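Local coordinates for putative xanthine dehydrogenase YAGS fad-binding subunit (Escherichia coli, PDB 5G5G), which probably oxidises aldehydes as the molybdenum-cofactor subunit of a periplasmic aldehyde oxidase of the xanthine oxidase family, binding a pterin cytosine dinucleotide, at residues G508-G511 / A512-T516; A643-D646 / R647-Y650. One frame throughout, in Å; residues are numbered along the deposited sequence.

Contact 1. Residues G508-G511 / A512-T516; sequences GQWG and ANTST. With MCN (pterin cytosine dinucleotide), chain Y.
Trp510 and Thr514 meet at the N-terminal turn of helix 511-534, where a glycine-rich loop of the molybdopterin-binding domain presents its backbone to the pyrophosphate of the pterin cytosine dinucleotide. The Thr514 hydroxyl, set between its own backbone N and carbonyl carbon (chi1 60°), turns back along the helix, and OG1 donates to Trp510 O at 2.6 Å from above the carbonyl plane. Thr514 N reaches the same oxygen almost in line with the C=O bond, so one residue supplies both donors. Its methyl, CG2, rests 4.0 Å from CB of Trp510, while the indole leads off to Ala504, whose carbonyl accepts from NE1; Gly508 CA lies above one face of the indole, toward its rim. The pairing of hydroxyl and amide recurs one residue on, here with Ser515 OG and Ser515 N on opposite faces of the plane of Gly511 O, OG at 2.7 Å. Thr516 treats Ala512 O likewise. Each hydroxyl thus folds onto the carbonyl four residues back.

Two amides at the start of the helix go to the ligand directly: Gly511 N donates to O1B of the cofactor, and Ala512 N to O1A at 2.7 Å, an arrangement in which the helix dipole would favour the negative phosphates. Gly508 N hydrogen-bonds O2 of the dioxothiomolybdenum ion. One water, 2.9 Å from the donor Asn513 N, gives its own hydrogens to Gln509 O and cofactor O1A.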
loop_
_atom_site.group_PDB
_atom_site.type_symbol
_atom_site.label_atom_id
_atom_site.label_comp_id
_atom_site.label_asym_id
_atom_site.label_seq_id
_atom_site.Cartn_x
_atom_site.Cartn_y
_atom_site.Cartn_z
ATOM N N GLY C 508 19.178 2.098 2.804
ATOM C CA GLY C 508 20.162 2.382 1.750
ATOM C C GLY C 508 20.587 1.189 0.911
ATOM O O GLY C 508 21.689 1.198 0.280
ATOM N N GLN C 509 19.749 0.160 0.927
ATOM C CA GLN C 509 20.078 -1.206 0.475
ATOM C C GLN C 509 21.464 -1.662 0.874
ATOM O O GLN C 509 22.162 -2.285 0.077
ATOM C CB GLN C 509 19.782 -1.425 -1.025
ATOM C CG GLN C 509 20.589 -0.623 -2.056
ATOM C CD GLN C 509 20.413 -1.111 -3.466
ATOM O OE1 GLN C 509 19.372 -1.600 -3.872
ATOM N NE2 GLN C 509 21.457 -0.942 -4.257
ATOM N N TRP C 510 21.918 -1.300 2.062
ATOM C CA TRP C 510 23.218 -1.781 2.563
ATOM C C TRP C 510 23.026 -2.946 3.533
ATOM O O TRP C 510 24.005 -3.539 3.997
ATOM C CB TRP C 510 24.061 -0.692 3.228
ATOM C CG TRP C 510 23.418 -0.017 4.437
ATOM C CD1 TRP C 510 22.899 -0.625 5.564
ATOM C CD2 TRP C 510 23.255 1.384 4.637
ATOM N NE1 TRP C 510 22.405 0.330 6.433
ATOM C CE2 TRP C 510 22.624 1.565 5.895
ATOM C CE3 TRP C 510 23.508 2.518 3.839
ATOM C CZ2 TRP C 510 22.241 2.838 6.378
ATOM C CZ3 TRP C 510 23.161 3.829 4.349
ATOM C CH2 TRP C 510 22.542 3.955 5.602
ATOM N N GLY C 511 21.767 -3.226 3.881
ATOM C CA GLY C 511 21.500 -4.154 4.994
ATOM C C GLY C 511 22.001 -5.570 4.797
ATOM O O GLY C 511 22.627 -6.137 5.716
ATOM N N ALA C 512 21.682 -6.182 3.642
ATOM C CA ALA C 512 22.104 -7.568 3.417
ATOM C C ALA C 512 23.611 -7.736 3.450
ATOM O O ALA C 512 24.164 -8.602 4.138
ATOM C CB ALA C 512 21.600 -8.064 2.098
ATOM N N ASN C 513 24.279 -6.908 2.665
ATOM C CA ASN C 513 25.712 -6.994 2.564
ATOM C C ASN C 513 26.439 -6.678 3.880
ATOM O O ASN C 513 27.318 -7.403 4.284
ATOM C CB ASN C 513 26.189 -6.057 1.438
ATOM C CG ASN C 513 27.675 -6.181 1.165
ATOM O OD1 ASN C 513 28.238 -7.275 1.258
ATOM N ND2 ASN C 513 28.335 -5.051 0.946
ATOM N N THR C 514 26.046 -5.615 4.569
ATOM C CA THR C 514 26.724 -5.215 5.792
ATOM C C THR C 514 26.399 -6.213 6.950
ATOM O O THR C 514 27.318 -6.587 7.669
ATOM C CB THR C 514 26.377 -3.795 6.216
ATOM O OG1 THR C 514 24.979 -3.662 6.446
ATOM C CG2 THR C 514 26.839 -2.769 5.181
ATOM N N SER C 515 25.146 -6.610 7.120
ATOM C CA SER C 515 24.756 -7.462 8.226
ATOM C C SER C 515 25.437 -8.861 8.079
ATOM O O SER C 515 25.961 -9.420 9.060
ATOM C CB SER C 515 23.241 -7.583 8.374
ATOM O OG SER C 515 22.599 -8.285 7.340
ATOM N N THR C 516 25.422 -9.386 6.864
ATOM C CA THR C 516 26.050 -10.700 6.603
ATOM C C THR C 516 27.555 -10.627 6.726
ATOM O O THR C 516 28.171 -11.575 7.198
ATOM C CB THR C 516 25.635 -11.381 5.303
ATOM O OG1 THR C 516 26.034 -10.585 4.184
ATOM C CG2 THR C 516 24.144 -11.634 5.291
HETATM N N1 MCN Y . 19.483 -9.898 -1.172
HETATM C C2 MCN Y . 20.096 -11.170 -1.570
HETATM N N3 MCN Y . 21.460 -10.754 -2.115
HETATM C C4 MCN Y . 22.019 -9.581 -2.363
HETATM C C5 MCN Y . 21.243 -8.445 -1.757
HETATM C C6 MCN Y . 20.048 -8.650 -1.286
HETATM O O2 MCN Y . 19.716 -12.218 -1.481
HETATM N N4 MCN Y . 23.137 -9.322 -2.943
HETATM C "C1'" MCN Y . 18.088 -10.078 -0.805
HETATM C C2D MCN Y . 17.938 -10.698 0.635
HETATM O "O2'" MCN Y . 16.701 -11.400 0.729
HETATM C "C3'" MCN Y . 17.924 -9.470 1.394
HETATM C C4D MCN Y . 17.082 -8.338 0.651
HETATM O O4D MCN Y . 17.436 -8.803 -0.739
HETATM O "O3'" MCN Y . 17.389 -9.499 2.766
HETATM C "C5'" MCN Y . 17.365 -6.954 0.706
HETATM O "O5'" MCN Y . 18.715 -6.662 0.978
HETATM P PA MCN Y . 19.237 -5.234 0.676
HETATM O O1A MCN Y . 20.595 -5.109 1.366
HETATM O O2A MCN Y . 19.079 -4.921 -0.770
HETATM O O3A MCN Y . 18.155 -4.231 1.492
HETATM P PB MCN Y . 18.260 -3.898 3.034
HETATM O O1B MCN Y . 19.124 -2.730 3.245
HETATM O O2B MCN Y . 18.520 -5.152 3.802
HETATM O O3B MCN Y . 16.742 -3.577 3.286
HETATM C C10 MCN Y . 16.233 -2.204 3.009
HETATM C "C9'" MCN Y . 15.489 -2.085 1.727
HETATM C "C8'" MCN Y . 15.149 -0.508 1.533
HETATM S "S8'" MCN Y . 16.309 0.662 1.835
HETATM C "C7'" MCN Y . 13.950 -0.247 1.343
HETATM S "S7'" MCN Y . 13.348 1.436 1.306
HETATM C "C6'" MCN Y . 12.907 -1.306 0.872
HETATM C C7 MCN Y . 13.757 -2.632 0.577
HETATM O "O9'" MCN Y . 14.530 -3.007 1.644
HETATM N "N5'" MCN Y . 12.074 -1.562 2.161
HETATM C C4A MCN Y . 11.224 -2.793 2.223
HETATM N "N8'" MCN Y . 12.783 -3.726 0.379
HETATM C C4B MCN Y . 11.763 -3.895 1.247
HETATM N "N1'" MCN Y . 10.965 -5.032 1.118
HETATM C "C2'" MCN Y . 10.045 -5.420 2.099
HETATM N "N2'" MCN Y . 9.316 -6.423 1.986
HETATM N "N3'" MCN Y . 9.624 -4.403 2.912
HETATM C "C4'" MCN Y . 10.214 -3.187 3.217
HETATM O "O4'" MCN Y . 9.942 -2.248 3.988
HETATM O O HOH W 1 23.232 -5.067 0.754
#

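Contact 2. Residues A643-D646 / R647-Y650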
loop_
_atom_site.group_PDB
_atom_site.type_symbol
_atom_site.label_atom_id
_atom_site.label_comp_id
_atom_site.label_asym_id
_atom_site.label_seq_id
_atom_site.Cartn_x
_atom_site.Cartn_y
_atom_site.Cartn_z
ATOM N N ALA C 643 -2.671 13.715 -3.562
ATOM C CA ALA C 643 -3.278 14.925 -4.062
ATOM C C ALA C 643 -3.111 16.058 -3.064
ATOM O O ALA C 643 -3.699 16.020 -1.988
ATOM C CB ALA C 643 -4.733 14.681 -4.330
ATOM N N VAL C 644 -2.383 17.100 -3.464
ATOM C CA VAL C 644 -2.209 18.259 -2.627
ATOM C C VAL C 644 -3.353 19.251 -2.790
ATOM O O VAL C 644 -3.679 19.667 -3.927
ATOM C CB VAL C 644 -0.897 18.989 -2.968
ATOM C CG1 VAL C 644 -0.777 20.306 -2.201
ATOM C CG2 VAL C 644 0.286 18.079 -2.670
ATOM N N ASP C 645 -3.974 19.634 -1.674
ATOM C CA ASP C 645 -4.901 20.782 -1.691
ATOM C C ASP C 645 -4.005 21.998 -1.360
ATOM O O ASP C 645 -3.562 22.101 -0.239
ATOM C CB ASP C 645 -6.040 20.621 -0.684
ATOM C CG ASP C 645 -7.122 21.695 -0.872
ATOM O OD1 ASP C 645 -6.728 22.908 -0.911
ATOM O OD2 ASP C 645 -8.318 21.310 -1.065
ATOM N N ASP C 646 -3.662 22.848 -2.340
ATOM C CA ASP C 646 -2.690 23.901 -2.041
ATOM C C ASP C 646 -3.285 25.147 -1.328
ATOM O O ASP C 646 -2.546 26.107 -1.040
ATOM C CB ASP C 646 -1.893 24.263 -3.265
ATOM C CG ASP C 646 -2.708 24.928 -4.348
ATOM O OD1 ASP C 646 -3.876 25.334 -4.094
ATOM O OD2 ASP C 646 -2.122 25.009 -5.481
ATOM N N ARG C 647 -4.590 25.095 -0.998
ATOM C CA ARG C 647 -5.260 26.107 -0.161
ATOM C C ARG C 647 -5.225 25.618 1.301
ATOM O O ARG C 647 -4.751 26.307 2.169
ATOM C CB ARG C 647 -6.723 26.249 -0.571
ATOM C CG ARG C 647 -6.979 26.519 -2.066
ATOM C CD ARG C 647 -8.437 26.190 -2.441
ATOM N NE ARG C 647 -8.852 24.835 -1.975
ATOM C CZ ARG C 647 -10.114 24.387 -1.950
ATOM N NH1 ARG C 647 -11.073 25.136 -2.480
ATOM N NH2 ARG C 647 -10.408 23.162 -1.458
ATOM N N LEU C 648 -5.717 24.405 1.536
ATOM C CA LEU C 648 -5.782 23.803 2.878
ATOM C C LEU C 648 -4.440 23.155 3.335
ATOM O O LEU C 648 -4.270 22.838 4.521
ATOM C CB LEU C 648 -6.893 22.749 2.887
ATOM C CG LEU C 648 -8.314 23.296 2.763
ATOM C CD1 LEU C 648 -9.326 22.204 2.436
ATOM C CD2 LEU C 648 -8.707 24.014 4.067
ATOM N N GLY C 649 -3.501 22.933 2.409
ATOM C CA GLY C 649 -2.130 22.579 2.754
ATOM C C GLY C 649 -1.919 21.145 3.259
ATOM O O GLY C 649 -1.186 20.936 4.234
ATOM N N TYR C 650 -2.595 20.170 2.640
ATOM C CA TYR C 650 -2.486 18.795 3.082
ATOM C C TYR C 650 -2.719 17.833 1.943
ATOM O O TYR C 650 -3.115 18.222 0.839
ATOM C CB TYR C 650 -3.431 18.511 4.266
ATOM C CG TYR C 650 -4.875 18.252 3.880
ATOM C CD1 TYR C 650 -5.663 19.254 3.322
ATOM C CD2 TYR C 650 -5.455 17.016 4.046
ATOM C CE1 TYR C 650 -6.978 19.012 2.893
ATOM C CE2 TYR C 650 -6.785 16.770 3.682
ATOM C CZ TYR C 650 -7.534 17.777 3.088
ATOM O OH TYR C 650 -8.833 17.537 2.719
#
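A tight beta-hairpin turn, joining the short strands 644-645 and 650-651, is built round the carboxylate of Asp645. Arg647 comes to it side-on: NE donates to Asp645 OD1 along a nearly straight line, and NH2 forms a salt bridge with Asp645 OD2 at 2.8 Å. Both oxygens use their syn lone pairs, and with the two planar groups only 22° apart the ion pair is close to flat. A bend at chi3 of Arg647 (-50°) folds the guanidinium back alongside the turn, edge-on to the carboxylate.

OD1 also takes two backbone amides, Arg647 N nearly along the C-O bond and Leu648 N, 3.0 Å away, from above the carboxylate plane. Three donors therefore hold this one oxygen, which would probably favour the charged form of the aspartate. The backbone closes as a G1 beta bulge, with Gly649 and Tyr650 both facing Asp645: Gly649 N donates to Asp645 O at 2.8 Å, and Asp645 N to Tyr650 O at 3.0 Å. Gly649 has the positive phi that glycine readily adopts.

Around the Asp645 side chain, Leu648 CD1 lies 3.8 Å from OD2, and CE1 of the Tyr650 ring is 4.0 Å from CB. The turn also faces a different protein's chain, one aromatic side chain of which hydrogen-bonds Asp645 OD2; backbone of that chain accepts from Arg647 NH2.

Overall arrangement
Contact 1 and contact 2 both belong to the second molybdopterin-binding region of the chain, contact 1 first in sequence, yet they do not touch: their centres are about 38 Å apart and their nearest atoms about 25 Å. Residues 508-516 lie deep inside, their centre about 12 Å from the centre of the chain, where the cofactor and the molybdenum meet; the Trp510 side chain is about 7 Å from the dioxothiomolybdenum ion. The centre of residues 643-650 lies about 26 Å from the centre of the chain, at an interface between subunits. Contact 1 thus belongs to the cofactor pocket, while contact 2 belongs to the face turned to another protein of the assembly.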